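Side-chain contacts in vacuolar-sorting protein BRO1 (Saccharomyces cerevisiae, PDB 1ZB1), which sorts cargo proteins into the intralumenal vesicles of multivesicular bodies and recruits the deubiquitinase DOA4 to endosomes: residues 245-248 and 249-253; 289-292 and 293-296; 224-227 and 228-232; 239-242 and 243-246. All coordinates share one frame; numbering follows the deposited sequence.

Contact 1 (245-248 and 249-253); sequences KTTV and TCKLH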
ATOM      1  N   LYS A 245      -0.482   9.288 -11.440  1.00 28.84           N
ATOM      2  CA  LYS A 245      -1.749   9.360 -12.153  1.00 29.82           C
ATOM      3  C   LYS A 245      -1.744   8.654 -13.512  1.00 29.82           C
ATOM      4  O   LYS A 245      -2.637   7.859 -13.808  1.00 28.29           O
ATOM      5  CB  LYS A 245      -2.162  10.822 -12.330  1.00 32.25           C
ATOM      6  CG  LYS A 245      -3.619  11.012 -12.715  1.00 36.33           C
ATOM      7  CD  LYS A 245      -3.981  12.487 -12.784  1.00 40.02           C
ATOM      8  CE  LYS A 245      -5.470  12.676 -12.998  1.00 41.41           C
ATOM      9  NZ  LYS A 245      -5.921  11.984 -14.235  1.00 45.00           N
ATOM     10  N   THR A 246      -0.739   8.933 -14.334  1.00 30.65           N
ATOM     11  CA  THR A 246      -0.677   8.327 -15.658  1.00 30.20           C
ATOM     12  C   THR A 246      -0.441   6.821 -15.620  1.00 28.54           C
ATOM     13  O   THR A 246      -0.987   6.083 -16.436  1.00 26.36           O
ATOM     14  CB  THR A 246       0.412   8.993 -16.530  1.00 34.08           C
ATOM     15  OG1 THR A 246       1.701   8.790 -15.939  1.00 37.88           O
ATOM     16  CG2 THR A 246       0.152  10.488 -16.637  1.00 36.51           C
ATOM     17  N   THR A 247       0.360   6.362 -14.665  1.00 26.84           N
ATOM     18  CA  THR A 247       0.652   4.936 -14.555  1.00 26.19           C
ATOM     19  C   THR A 247      -0.549   4.118 -14.069  1.00 25.20           C
ATOM     20  O   THR A 247      -0.748   2.978 -14.490  1.00 25.28           O
ATOM     21  CB  THR A 247       1.866   4.714 -13.636  1.00 26.20           C
ATOM     22  OG1 THR A 247       3.024   5.278 -14.261  1.00 26.10           O
ATOM     23  CG2 THR A 247       2.103   3.232 -13.386  1.00 23.95           C
ATOM     24  N   VAL A 248      -1.355   4.703 -13.190  1.00 21.99           N
ATOM     25  CA  VAL A 248      -2.538   4.025 -12.683  1.00 21.24           C
ATOM     26  C   VAL A 248      -3.521   3.839 -13.841  1.00 23.08           C
ATOM     27  O   VAL A 248      -4.122   2.773 -14.008  1.00 21.07           O
ATOM     28  CB  VAL A 248      -3.200   4.849 -11.547  1.00 21.00           C
ATOM     29  CG1 VAL A 248      -4.617   4.352 -11.287  1.00 19.73           C
ATOM     30  CG2 VAL A 248      -2.366   4.732 -10.271  1.00 20.09           C
ATOM     31  N   THR A 249      -3.675   4.881 -14.651  1.00 23.08           N
ATOM     32  CA  THR A 249      -4.581   4.821 -15.792  1.00 24.37           C
ATOM     33  C   THR A 249      -4.107   3.785 -16.813  1.00 24.12           C
ATOM     34  O   THR A 249      -4.909   3.041 -17.371  1.00 25.57           O
ATOM     35  CB  THR A 249      -4.699   6.199 -16.479  1.00 24.97           C
ATOM     36  OG1 THR A 249      -5.255   7.140 -15.552  1.00 24.16           O
ATOM     37  CG2 THR A 249      -5.599   6.110 -17.707  1.00 25.32           C
ATOM     38  N   CYS A 250      -2.806   3.735 -17.050  1.00 24.41           N
ATOM     39  CA  CYS A 250      -2.259   2.777 -17.997  1.00 25.47           C
ATOM     40  C   CYS A 250      -2.555   1.351 -17.514  1.00 26.57           C
ATOM     41  O   CYS A 250      -3.076   0.517 -18.267  1.00 23.25           O
ATOM     42  CB  CYS A 250      -0.751   2.980 -18.136  1.00 26.65           C
ATOM     43  SG  CYS A 250       0.024   1.937 -19.393  1.00 28.85           S
ATOM     44  N   LYS A 251      -2.235   1.084 -16.250  1.00 25.40           N
ATOM     45  CA  LYS A 251      -2.460  -0.235 -15.669  1.00 25.24           C
ATOM     46  C   LYS A 251      -3.916  -0.691 -15.724  1.00 24.56           C
ATOM     47  O   LYS A 251      -4.189  -1.854 -16.031  1.00 25.18           O
ATOM     48  CB  LYS A 251      -1.948  -0.283 -14.218  1.00 24.26           C
ATOM     49  CG  LYS A 251      -0.420  -0.282 -14.095  1.00 23.48           C
ATOM     50  CD  LYS A 251       0.050  -0.552 -12.662  1.00 23.41           C
ATOM     51  CE  LYS A 251       1.574  -0.701 -12.590  1.00 22.87           C
ATOM     52  NZ  LYS A 251       2.077  -0.925 -11.200  1.00 22.53           N
ATOM     53  N   LEU A 252      -4.856   0.207 -15.453  1.00 24.34           N
ATOM     54  CA  LEU A 252      -6.258  -0.197 -15.485  1.00 25.13           C
ATOM     55  C   LEU A 252      -6.671  -0.690 -16.874  1.00 25.38           C
ATOM     56  O   LEU A 252      -7.336  -1.718 -16.991  1.00 24.42           O
ATOM     57  CB  LEU A 252      -7.163   0.942 -15.008  1.00 26.02           C
ATOM     58  CG  LEU A 252      -7.680   2.050 -15.914  1.00 28.62           C
ATOM     59  CD1 LEU A 252      -8.812   1.528 -16.791  1.00 29.15           C
ATOM     60  CD2 LEU A 252      -8.204   3.187 -15.032  1.00 31.71           C
ATOM     61  N   HIS A 253      -6.274   0.024 -17.925  1.00 24.73           N
ATOM     62  CA  HIS A 253      -6.607  -0.413 -19.279  1.00 25.63           C
ATOM     63  C   HIS A 253      -5.798  -1.652 -19.657  1.00 24.53           C
ATOM     64  O   HIS A 253      -6.324  -2.580 -20.264  1.00 23.63           O
ATOM     65  CB  HIS A 253      -6.323   0.691 -20.304  1.00 28.03           C
ATOM     66  CG  HIS A 253      -7.272   1.843 -20.230  1.00 28.80           C
ATOM     67  ND1 HIS A 253      -8.625   1.706 -20.450  1.00 30.37           N
ATOM     68  CD2 HIS A 253      -7.064   3.153 -19.959  1.00 29.48           C
ATOM     69  CE1 HIS A 253      -9.211   2.882 -20.317  1.00 31.61           C
ATOM     70  NE2 HIS A 253      -8.286   3.778 -20.020  1.00 32.12           N
TER
HETATM   71  O   HOH W   1      -4.984   9.678 -16.130  1.00 40.17           O

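Contact 2 (289-292 and 293-296); sequences SSLP and FKTW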
ATOM      1  N   SER A 289      -6.106   1.786 -25.733  1.00 31.62           N
ATOM      2  CA  SER A 289      -6.511   2.820 -24.781  1.00 31.43           C
ATOM      3  C   SER A 289      -5.426   3.129 -23.739  1.00 30.73           C
ATOM      4  O   SER A 289      -5.349   4.248 -23.232  1.00 30.04           O
ATOM      5  CB  SER A 289      -7.788   2.401 -24.043  1.00 31.27           C
ATOM      6  OG  SER A 289      -8.930   2.470 -24.875  1.00 33.55           O
ATOM      7  N   SER A 290      -4.591   2.141 -23.427  1.00 28.42           N
ATOM      8  CA  SER A 290      -3.543   2.312 -22.424  1.00 28.58           C
ATOM      9  C   SER A 290      -2.291   3.005 -22.940  1.00 28.06           C
ATOM     10  O   SER A 290      -1.534   3.597 -22.167  1.00 24.50           O
ATOM     11  CB  SER A 290      -3.124   0.954 -21.860  1.00 29.85           C
ATOM     12  OG  SER A 290      -2.274   0.272 -22.773  1.00 28.18           O
ATOM     13  N   LEU A 291      -2.082   2.915 -24.248  1.00 27.17           N
ATOM     14  CA  LEU A 291      -0.905   3.471 -24.897  1.00 27.92           C
ATOM     15  C   LEU A 291      -0.558   4.924 -24.582  1.00 26.05           C
ATOM     16  O   LEU A 291       0.598   5.241 -24.313  1.00 26.68           O
ATOM     17  CB  LEU A 291      -1.025   3.266 -26.410  1.00 27.70           C
ATOM     18  CG  LEU A 291      -1.101   1.786 -26.803  1.00 30.99           C
ATOM     19  CD1 LEU A 291      -1.278   1.653 -28.310  1.00 30.17           C
ATOM     20  CD2 LEU A 291       0.166   1.071 -26.345  1.00 31.16           C
ATOM     21  N   PRO A 292      -1.547   5.825 -24.608  1.00 27.52           N
ATOM     22  CA  PRO A 292      -1.235   7.230 -24.310  1.00 29.86           C
ATOM     23  C   PRO A 292      -0.732   7.456 -22.876  1.00 31.94           C
ATOM     24  O   PRO A 292      -0.215   8.528 -22.562  1.00 32.30           O
ATOM     25  CB  PRO A 292      -2.565   7.945 -24.564  1.00 28.11           C
ATOM     26  CG  PRO A 292      -3.247   7.068 -25.564  1.00 30.09           C
ATOM     27  CD  PRO A 292      -2.949   5.682 -25.031  1.00 26.98           C
ATOM     28  N   PHE A 293      -0.872   6.451 -22.012  1.00 32.42           N
ATOM     29  CA  PHE A 293      -0.440   6.593 -20.621  1.00 33.40           C
ATOM     30  C   PHE A 293       0.730   5.691 -20.234  1.00 33.17           C
ATOM     31  O   PHE A 293       1.069   5.587 -19.056  1.00 32.34           O
ATOM     32  CB  PHE A 293      -1.607   6.302 -19.675  1.00 33.38           C
ATOM     33  CG  PHE A 293      -2.868   7.036 -20.017  1.00 34.78           C
ATOM     34  CD1 PHE A 293      -3.829   6.451 -20.833  1.00 35.06           C
ATOM     35  CD2 PHE A 293      -3.103   8.313 -19.511  1.00 35.24           C
ATOM     36  CE1 PHE A 293      -5.012   7.124 -21.141  1.00 35.77           C
ATOM     37  CE2 PHE A 293      -4.281   8.995 -19.812  1.00 36.25           C
ATOM     38  CZ  PHE A 293      -5.238   8.401 -20.630  1.00 36.47           C
ATOM     39  N   LYS A 294       1.354   5.061 -21.225  1.00 32.99           N
ATOM     40  CA  LYS A 294       2.464   4.132 -20.997  1.00 33.07           C
ATOM     41  C   LYS A 294       3.805   4.758 -20.643  1.00 32.36           C
ATOM     42  O   LYS A 294       4.752   4.053 -20.297  1.00 31.63           O
ATOM     43  CB  LYS A 294       2.669   3.264 -22.242  1.00 35.31           C
ATOM     44  CG  LYS A 294       3.254   4.026 -23.439  1.00 37.08           C
ATOM     45  CD  LYS A 294       3.667   3.070 -24.556  1.00 39.28           C
ATOM     46  CE  LYS A 294       4.381   3.792 -25.693  1.00 42.05           C
ATOM     47  NZ  LYS A 294       3.457   4.653 -26.484  1.00 44.54           N
ATOM     48  N   THR A 295       3.881   6.077 -20.732  1.00 33.60           N
ATOM     49  CA  THR A 295       5.114   6.822 -20.477  1.00 33.37           C
ATOM     50  C   THR A 295       6.184   6.229 -19.541  1.00 33.48           C
ATOM     51  O   THR A 295       7.328   6.045 -19.956  1.00 33.40           O
ATOM     52  CB  THR A 295       4.782   8.251 -20.001  1.00 34.43           C
ATOM     53  OG1 THR A 295       3.748   8.800 -20.833  1.00 34.80           O
ATOM     54  CG2 THR A 295       6.019   9.137 -20.097  1.00 34.27           C
ATOM     55  N   TRP A 296       5.831   5.919 -18.296  1.00 32.95           N
ATOM     56  CA  TRP A 296       6.824   5.393 -17.351  1.00 32.57           C
ATOM     57  C   TRP A 296       7.013   3.878 -17.323  1.00 32.03           C
ATOM     58  O   TRP A 296       7.908   3.380 -16.640  1.00 30.83           O
ATOM     59  CB  TRP A 296       6.499   5.871 -15.926  1.00 34.33           C
ATOM     60  CG  TRP A 296       6.183   7.332 -15.856  1.00 36.41           C
ATOM     61  CD1 TRP A 296       4.948   7.908 -15.943  1.00 36.48           C
ATOM     62  CD2 TRP A 296       7.123   8.410 -15.776  1.00 37.78           C
ATOM     63  NE1 TRP A 296       5.061   9.278 -15.927  1.00 36.66           N
ATOM     64  CE2 TRP A 296       6.385   9.613 -15.825  1.00 37.47           C
ATOM     65  CE3 TRP A 296       8.519   8.475 -15.668  1.00 39.53           C
ATOM     66  CZ2 TRP A 296       6.996  10.871 -15.774  1.00 39.89           C
ATOM     67  CZ3 TRP A 296       9.129   9.730 -15.615  1.00 40.78           C
ATOM     68  CH2 TRP A 296       8.364  10.910 -15.669  1.00 39.64           C
TER

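Contact 3 (224-227 and 228-232); sequences KCHD and FMKEI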
ATOM      1  N   LYS A 224     -10.138   2.024  -8.778  1.00 30.68           N
ATOM      2  CA  LYS A 224     -10.428   2.752  -7.540  1.00 29.75           C
ATOM      3  C   LYS A 224      -9.491   3.943  -7.362  1.00 28.40           C
ATOM      4  O   LYS A 224      -9.921   5.026  -6.965  1.00 28.72           O
ATOM      5  CB  LYS A 224     -10.277   1.840  -6.321  1.00 31.21           C
ATOM      6  CG  LYS A 224     -11.337   0.772  -6.147  1.00 33.10           C
ATOM      7  CD  LYS A 224     -11.063   0.011  -4.848  1.00 34.19           C
ATOM      8  CE  LYS A 224     -12.076  -1.097  -4.590  1.00 35.16           C
ATOM      9  NZ  LYS A 224     -11.710  -1.867  -3.358  1.00 35.89           N
ATOM     10  N   CYS A 225      -8.206   3.723  -7.633  1.00 26.24           N
ATOM     11  CA  CYS A 225      -7.190   4.765  -7.511  1.00 28.18           C
ATOM     12  C   CYS A 225      -7.420   5.815  -8.594  1.00 29.04           C
ATOM     13  O   CYS A 225      -7.292   7.019  -8.356  1.00 28.66           O
ATOM     14  CB  CYS A 225      -5.789   4.160  -7.669  1.00 28.57           C
ATOM     15  SG  CYS A 225      -5.378   2.841  -6.476  1.00 27.68           S
ATOM     16  N   HIS A 226      -7.749   5.338  -9.788  1.00 28.73           N
ATOM     17  CA  HIS A 226      -8.027   6.206 -10.922  1.00 28.54           C
ATOM     18  C   HIS A 226      -9.163   7.155 -10.550  1.00 29.26           C
ATOM     19  O   HIS A 226      -9.041   8.368 -10.703  1.00 29.34           O
ATOM     20  CB  HIS A 226      -8.445   5.361 -12.133  1.00 27.66           C
ATOM     21  CG  HIS A 226      -8.893   6.169 -13.310  1.00 27.97           C
ATOM     22  ND1 HIS A 226      -8.022   6.638 -14.268  1.00 28.01           N
ATOM     23  CD2 HIS A 226     -10.121   6.616 -13.666  1.00 29.15           C
ATOM     24  CE1 HIS A 226      -8.692   7.338 -15.166  1.00 31.69           C
ATOM     25  NE2 HIS A 226      -9.969   7.340 -14.824  1.00 29.98           N
ATOM     26  N   ASP A 227     -10.266   6.590 -10.064  1.00 31.85           N
ATOM     27  CA  ASP A 227     -11.439   7.377  -9.682  1.00 35.16           C
ATOM     28  C   ASP A 227     -11.140   8.445  -8.638  1.00 35.99           C
ATOM     29  O   ASP A 227     -11.710   9.534  -8.680  1.00 35.83           O
ATOM     30  CB  ASP A 227     -12.564   6.466  -9.170  1.00 36.26           C
ATOM     31  CG  ASP A 227     -13.219   5.658 -10.281  1.00 36.86           C
ATOM     32  OD1 ASP A 227     -12.959   5.945 -11.471  1.00 35.95           O
ATOM     33  OD2 ASP A 227     -14.003   4.739  -9.962  1.00 36.94           O
ATOM     34  N   PHE A 228     -10.252   8.139  -7.698  1.00 36.69           N
ATOM     35  CA  PHE A 228      -9.907   9.108  -6.667  1.00 38.34           C
ATOM     36  C   PHE A 228      -9.131  10.288  -7.238  1.00 39.22           C
ATOM     37  O   PHE A 228      -9.367  11.433  -6.859  1.00 38.29           O
ATOM     38  CB  PHE A 228      -9.070   8.456  -5.570  1.00 39.19           C
ATOM     39  CG  PHE A 228      -8.624   9.418  -4.504  1.00 39.29           C
ATOM     40  CD1 PHE A 228      -9.545   9.971  -3.621  1.00 39.94           C
ATOM     41  CD2 PHE A 228      -7.287   9.780  -4.391  1.00 37.85           C
ATOM     42  CE1 PHE A 228      -9.137  10.869  -2.636  1.00 40.89           C
ATOM     43  CE2 PHE A 228      -6.870  10.679  -3.410  1.00 39.09           C
ATOM     44  CZ  PHE A 228      -7.798  11.223  -2.531  1.00 38.85           C
ATOM     45  N   MET A 229      -8.210  10.001  -8.152  1.00 40.49           N
ATOM     46  CA  MET A 229      -7.378  11.032  -8.765  1.00 43.42           C
ATOM     47  C   MET A 229      -8.103  11.794  -9.875  1.00 46.09           C
ATOM     48  O   MET A 229      -7.604  12.804 -10.369  1.00 45.71           O
ATOM     49  CB  MET A 229      -6.104  10.395  -9.327  1.00 41.43           C
ATOM     50  CG  MET A 229      -5.360   9.518  -8.330  1.00 41.39           C
ATOM     51  SD  MET A 229      -4.016   8.578  -9.086  1.00 40.11           S
ATOM     52  CE  MET A 229      -2.681   9.720  -8.838  1.00 35.84           C
ATOM     53  N   LYS A 230      -9.274  11.301 -10.267  1.00 50.29           N
ATOM     54  CA  LYS A 230     -10.065  11.938 -11.319  1.00 55.44           C
ATOM     55  C   LYS A 230     -10.821  13.155 -10.789  1.00 58.34           C
ATOM     56  O   LYS A 230     -10.972  14.158 -11.489  1.00 58.17           O
ATOM     57  CB  LYS A 230     -11.061  10.939 -11.912  1.00 54.85           C
ATOM     58  CG  LYS A 230     -11.991  11.545 -12.953  1.00 58.02           C
ATOM     59  CD  LYS A 230     -13.008  10.532 -13.459  1.00 59.25           C
ATOM     60  CE  LYS A 230     -12.332   9.378 -14.186  1.00 59.82           C
ATOM     61  NZ  LYS A 230     -13.319   8.387 -14.701  1.00 60.07           N
ATOM     62  N   GLU A 231     -11.296  13.058  -9.549  1.00 62.36           N
ATOM     63  CA  GLU A 231     -12.033  14.151  -8.922  1.00 66.02           C
ATOM     64  C   GLU A 231     -11.156  15.400  -8.866  1.00 67.51           C
ATOM     65  O   GLU A 231     -11.639  16.506  -8.622  1.00 67.84           O
ATOM     66  CB  GLU A 231     -12.467  13.753  -7.509  1.00 67.23           C
ATOM     67  CG  GLU A 231     -11.316  13.584  -6.532  1.00 70.11           C
ATOM     68  CD  GLU A 231     -11.755  13.024  -5.190  1.00 71.55           C
ATOM     69  OE1 GLU A 231     -10.905  12.947  -4.274  1.00 72.38           O
ATOM     70  OE2 GLU A 231     -12.943  12.657  -5.054  1.00 71.50           O
ATOM     71  N   ILE A 232      -9.861  15.209  -9.094  1.00 69.58           N
ATOM     72  CA  ILE A 232      -8.909  16.310  -9.084  1.00 71.84           C
ATOM     73  C   ILE A 232      -8.147  16.347 -10.411  1.00 73.27           C
ATOM     74  O   ILE A 232      -7.364  15.448 -10.725  1.00 73.94           O
ATOM     75  CB  ILE A 232      -7.923  16.173  -7.901  1.00 71.97           C
ATOM     76  CG1 ILE A 232      -6.953  17.351  -7.891  1.00 72.30           C
ATOM     77  CG2 ILE A 232      -7.175  14.848  -7.985  1.00 71.95           C
ATOM     78  CD1 ILE A 232      -6.075  17.379  -6.669  1.00 71.97           C
TER

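Contact 4 (239-242 and 243-246); sequences YGEP and KWKT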
ATOM      1  N   TYR A 239      -2.531  14.392  -4.231  1.00 44.50           N
ATOM      2  CA  TYR A 239      -1.748  14.109  -3.030  1.00 42.79           C
ATOM      3  C   TYR A 239      -0.297  13.611  -3.151  1.00 42.67           C
ATOM      4  O   TYR A 239       0.627  14.271  -2.668  1.00 46.57           O
ATOM      5  CB  TYR A 239      -2.529  13.149  -2.124  1.00 39.52           C
ATOM      6  CG  TYR A 239      -1.710  12.639  -0.961  1.00 35.98           C
ATOM      7  CD1 TYR A 239      -1.156  13.520  -0.032  1.00 33.35           C
ATOM      8  CD2 TYR A 239      -1.433  11.281  -0.829  1.00 34.40           C
ATOM      9  CE1 TYR A 239      -0.334  13.058   0.997  1.00 30.99           C
ATOM     10  CE2 TYR A 239      -0.615  10.811   0.191  1.00 31.40           C
ATOM     11  CZ  TYR A 239      -0.068  11.704   1.097  1.00 29.32           C
ATOM     12  OH  TYR A 239       0.766  11.238   2.075  1.00 26.04           O
ATOM     13  N   GLY A 240      -0.088  12.458  -3.776  1.00 41.07           N
ATOM     14  CA  GLY A 240       1.265  11.921  -3.872  1.00 38.07           C
ATOM     15  C   GLY A 240       2.191  12.489  -4.933  1.00 37.04           C
ATOM     16  O   GLY A 240       2.482  13.685  -4.959  1.00 35.60           O
ATOM     17  N   GLU A 241       2.682  11.606  -5.796  1.00 35.54           N
ATOM     18  CA  GLU A 241       3.573  11.993  -6.881  1.00 35.23           C
ATOM     19  C   GLU A 241       2.746  12.182  -8.143  1.00 35.22           C
ATOM     20  O   GLU A 241       1.893  11.350  -8.468  1.00 34.54           O
ATOM     21  CB  GLU A 241       4.621  10.901  -7.123  1.00 36.35           C
ATOM     22  CG  GLU A 241       5.531  10.649  -5.941  1.00 38.85           C
ATOM     23  CD  GLU A 241       6.541  11.763  -5.735  1.00 41.70           C
ATOM     24  OE1 GLU A 241       6.245  12.913  -6.116  1.00 43.34           O
ATOM     25  OE2 GLU A 241       7.625  11.489  -5.180  1.00 43.07           O
ATOM     26  N   PRO A 242       2.979  13.283  -8.870  1.00 35.63           N
ATOM     27  CA  PRO A 242       2.238  13.554 -10.104  1.00 35.87           C
ATOM     28  C   PRO A 242       2.332  12.393 -11.099  1.00 34.97           C
ATOM     29  O   PRO A 242       1.363  12.073 -11.788  1.00 35.39           O
ATOM     30  CB  PRO A 242       2.908  14.821 -10.627  1.00 36.86           C
ATOM     31  CG  PRO A 242       3.297  15.520  -9.373  1.00 37.28           C
ATOM     32  CD  PRO A 242       3.880  14.401  -8.546  1.00 36.04           C
ATOM     33  N   LYS A 243       3.501  11.763 -11.153  1.00 34.39           N
ATOM     34  CA  LYS A 243       3.745  10.642 -12.062  1.00 35.31           C
ATOM     35  C   LYS A 243       2.803   9.448 -11.885  1.00 32.96           C
ATOM     36  O   LYS A 243       2.565   8.700 -12.834  1.00 31.28           O
ATOM     37  CB  LYS A 243       5.183  10.146 -11.904  1.00 37.21           C
ATOM     38  CG  LYS A 243       6.244  11.098 -12.416  1.00 42.06           C
ATOM     39  CD  LYS A 243       7.637  10.620 -12.023  1.00 44.15           C
ATOM     40  CE  LYS A 243       7.887   9.188 -12.470  1.00 44.97           C
ATOM     41  NZ  LYS A 243       9.230   8.698 -12.051  1.00 45.84           N
ATOM     42  N   TRP A 244       2.272   9.266 -10.678  1.00 30.75           N
ATOM     43  CA  TRP A 244       1.387   8.136 -10.399  1.00 28.59           C
ATOM     44  C   TRP A 244       0.086   8.115 -11.190  1.00 29.33           C
ATOM     45  O   TRP A 244      -0.407   7.046 -11.563  1.00 27.87           O
ATOM     46  CB  TRP A 244       1.040   8.076  -8.905  1.00 26.85           C
ATOM     47  CG  TRP A 244       2.210   7.866  -7.997  1.00 25.30           C
ATOM     48  CD1 TRP A 244       3.473   7.479  -8.352  1.00 24.80           C
ATOM     49  CD2 TRP A 244       2.214   7.989  -6.571  1.00 25.77           C
ATOM     50  NE1 TRP A 244       4.261   7.352  -7.232  1.00 25.27           N
ATOM     51  CE2 TRP A 244       3.513   7.659  -6.125  1.00 25.45           C
ATOM     52  CE3 TRP A 244       1.244   8.346  -5.624  1.00 25.72           C
ATOM     53  CZ2 TRP A 244       3.870   7.673  -4.773  1.00 25.10           C
ATOM     54  CZ3 TRP A 244       1.597   8.362  -4.278  1.00 26.56           C
ATOM     55  CH2 TRP A 244       2.902   8.027  -3.865  1.00 28.13           C
ATOM     56  N   LYS A 245      -0.482   9.288 -11.440  1.00 28.84           N
ATOM     57  CA  LYS A 245      -1.749   9.360 -12.153  1.00 29.82           C
ATOM     58  C   LYS A 245      -1.744   8.654 -13.512  1.00 29.82           C
ATOM     59  O   LYS A 245      -2.637   7.859 -13.808  1.00 28.29           O
ATOM     60  CB  LYS A 245      -2.162  10.822 -12.330  1.00 32.25           C
ATOM     61  CG  LYS A 245      -3.619  11.012 -12.715  1.00 36.33           C
ATOM     62  CD  LYS A 245      -3.981  12.487 -12.784  1.00 40.02           C
ATOM     63  CE  LYS A 245      -5.470  12.676 -12.998  1.00 41.41           C
ATOM     64  NZ  LYS A 245      -5.921  11.984 -14.235  1.00 45.00           N
ATOM     65  N   THR A 246      -0.739   8.933 -14.334  1.00 30.65           N
ATOM     66  CA  THR A 246      -0.677   8.327 -15.658  1.00 30.20           C
ATOM     67  C   THR A 246      -0.441   6.821 -15.620  1.00 28.54           C
ATOM     68  O   THR A 246      -0.987   6.083 -16.436  1.00 26.36           O
ATOM     69  CB  THR A 246       0.412   8.993 -16.530  1.00 34.08           C
ATOM     70  OG1 THR A 246       1.701   8.790 -15.939  1.00 37.88           O
ATOM     71  CG2 THR A 246       0.152  10.488 -16.637  1.00 36.51           C
TER
HETATM   72  O   HOH W   2       6.359  12.680  -9.369  1.00 49.35           O

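Contact 1 (245-248 and 249-253)
K245 meets T249 one helical turn further on. The carbonyl O of K245 takes the amide N of T249 at 3.3 Å, with an N-H...O angle of 161°. The hydroxyl OG1 of T249 lies 3.2 Å from the same O of K245. It sits there because OG1 is turned anti to its own carbonyl carbon (chi1 -62°), back towards the preceding turn. H226 ND1 of helix 208-230 is a hydrogen-bond partner of this hydroxyl. The side chain of K245 runs extended to CE and bends at its end (chi4 -57°). Water 1 joins NZ to T249 OG1; it is 2.6 Å from OG1 and only weakly bound to NZ.

T246 carries the next bond, from its O to C250 N at 3.0 Å. CB of C250 rests against that carbonyl as well. The backbone bonds follow the regular i to i+4 pattern of helix 242-269, a long helix of the Bro1 domain. T247 O accepts K251 N at 3.0 Å, and CG of K251 packs beside the same oxygen. Further out the two side chains run alongside each other, with T247 CG2 and K251 CE 4.0 Å apart. The ammonium group of K251 continues to a salt bridge with E192 and a hydrogen bond to the carbonyl of Y9. V248 O accepts L252 N at 3.0 Å. On helix 208-230, V248 packs on C225 and L252 on H226.

Contact 2 (289-292 and 293-296)
The backbone tightens here into i to i+3 bonds: F293 N meets S290 O at 2.9 Å and K294 N meets L291 O at 3.2 Å. The F293 ring turns back along the chain, with CG anti to the carbonyl carbon and beside the backbone N. This brings its edge to the carbonyl of S289, whose O lies in the ring plane, 3.6 Å from CE1. P292 CB sits over one face of the ring, nearer its edge than its centre, at 4.2 Å from CD1.

This is the 3-10 turn at the C-terminal end of helix 275-290, where the chain passes into the loop that leads to helix 303-322. P292 has no amide hydrogen to offer. K294 folds back over the carbonyl of L291. Its CG takes the position between backbone N and carbonyl carbon (chi1 71°) and comes to 3.0 Å from L291 O. A bend at chi4 (-71°) keeps NZ near the same oxygen, 3.6 Å from L291 O. The L291 and K294 side chains both lie against F303 of helix 303-322. F293 packs on T249 of helix 242-269, and S290 OG bonds to the carbonyl of L287.

Contact 3 (224-227 and 228-232)
H226 and K230 form the closest side-chain meeting of this helix end. CE of K230 comes to 3.2 Å from NE2 of H226, on a path oblique to the imidazole. The ammonium NZ lies further along, at the ring edge and in its plane. H226 CG is anti to the backbone N (chi1 174°), which swings the ring forward to the next turn, while its ND1 is taken up by T249. CB of K230 points back to the preceding turn, and a bend at chi3 (-64°) brings CE and NZ up to the ring.

Charge adds a looser element. D227 and K230 lie side by side and point the same way, but OD1 of D227 and NZ of K230 are 4.1 Å apart, beyond a salt bridge. Their attraction is probably modest at this exposed site.

Backbone bonds hold the turn beneath. F228 N donates to K224 O at 3.2 Å, and M229 N to C225 O at 3.1 Å. K230 N makes a weak bond to D227 O at 3.4 Å, an i to i+3 spacing towards the end of helix 208-230. CG of M229 also leans on the carbonyl of C225, at 3.2 Å from its O.

The buried side of this turn packs between two helices of the Bro1 domain. C225 and M229 face helix 176-198 at I185 and F181, and F228 brings its ring to that of F181. Towards helix 242-269, H226 packs on V248 and M229 on K245.

Contact 4 (239-242 and 243-246)
E241 lies over W244 in a CH-pi contact at the start of helix 242-269, where the loop from helix 208-230 enters this long helix of the Bro1 domain. CB of E241 sits 3.6 Å from the centroid of the five-membered ring, 11° off the ring normal. CG of E241 lies beyond the rim on the same side, 3.6 Å from CZ2 of W244. The chain then bends at chi2 (-73°), and the carboxylate stands at 90° to the indole plane. Its OE1 goes on to hydrogen-bond S105.

The same face of W244 is covered by backbone. The amide N of E241 and the carbonyl C of G240 lie over the indole, and CA of G240 is 3.6 Å from CZ3. The glycine thus lets the main chain pass close to the ring. F11 stacks with the W244 ring, and the side chain also packs on F181 and M229 from neighbouring helices.

The first helical bonds are i to i+3. W244 N donates to E241 O at 3.1 Å. K245 N makes a weak bond to P242 O. The ammonium end of K243 turns outward to a cation-pi contact with W296. Water 2 joins the two segments by weak bonds, giving a hydrogen to E241 OE1 at 3.3 Å and accepting from K243 N at 3.5 Å.

Contacts 4 and 1 overlap at the start of helix 242-269, sharing K245 and T246. Contact 1 is the buried one, and contact 2 is at the surface; contacts 3 and 4 are partly buried. Their chemistry follows their place. Contact 1 has regular i to i+4 bonds, whereas contacts 2, 3 and 4 include i to i+3 bonds at helix ends. Only contact 4 has a CH-pi contact. Contact 3 meets contact 1 through H226 and T249, and contact 4 where M229 packs by K245. F293 and W296 of contact 2 pack on T246, which contacts 1 and 4 share. Contacts 2 and 3 do not touch, their centres being about 17 Å apart.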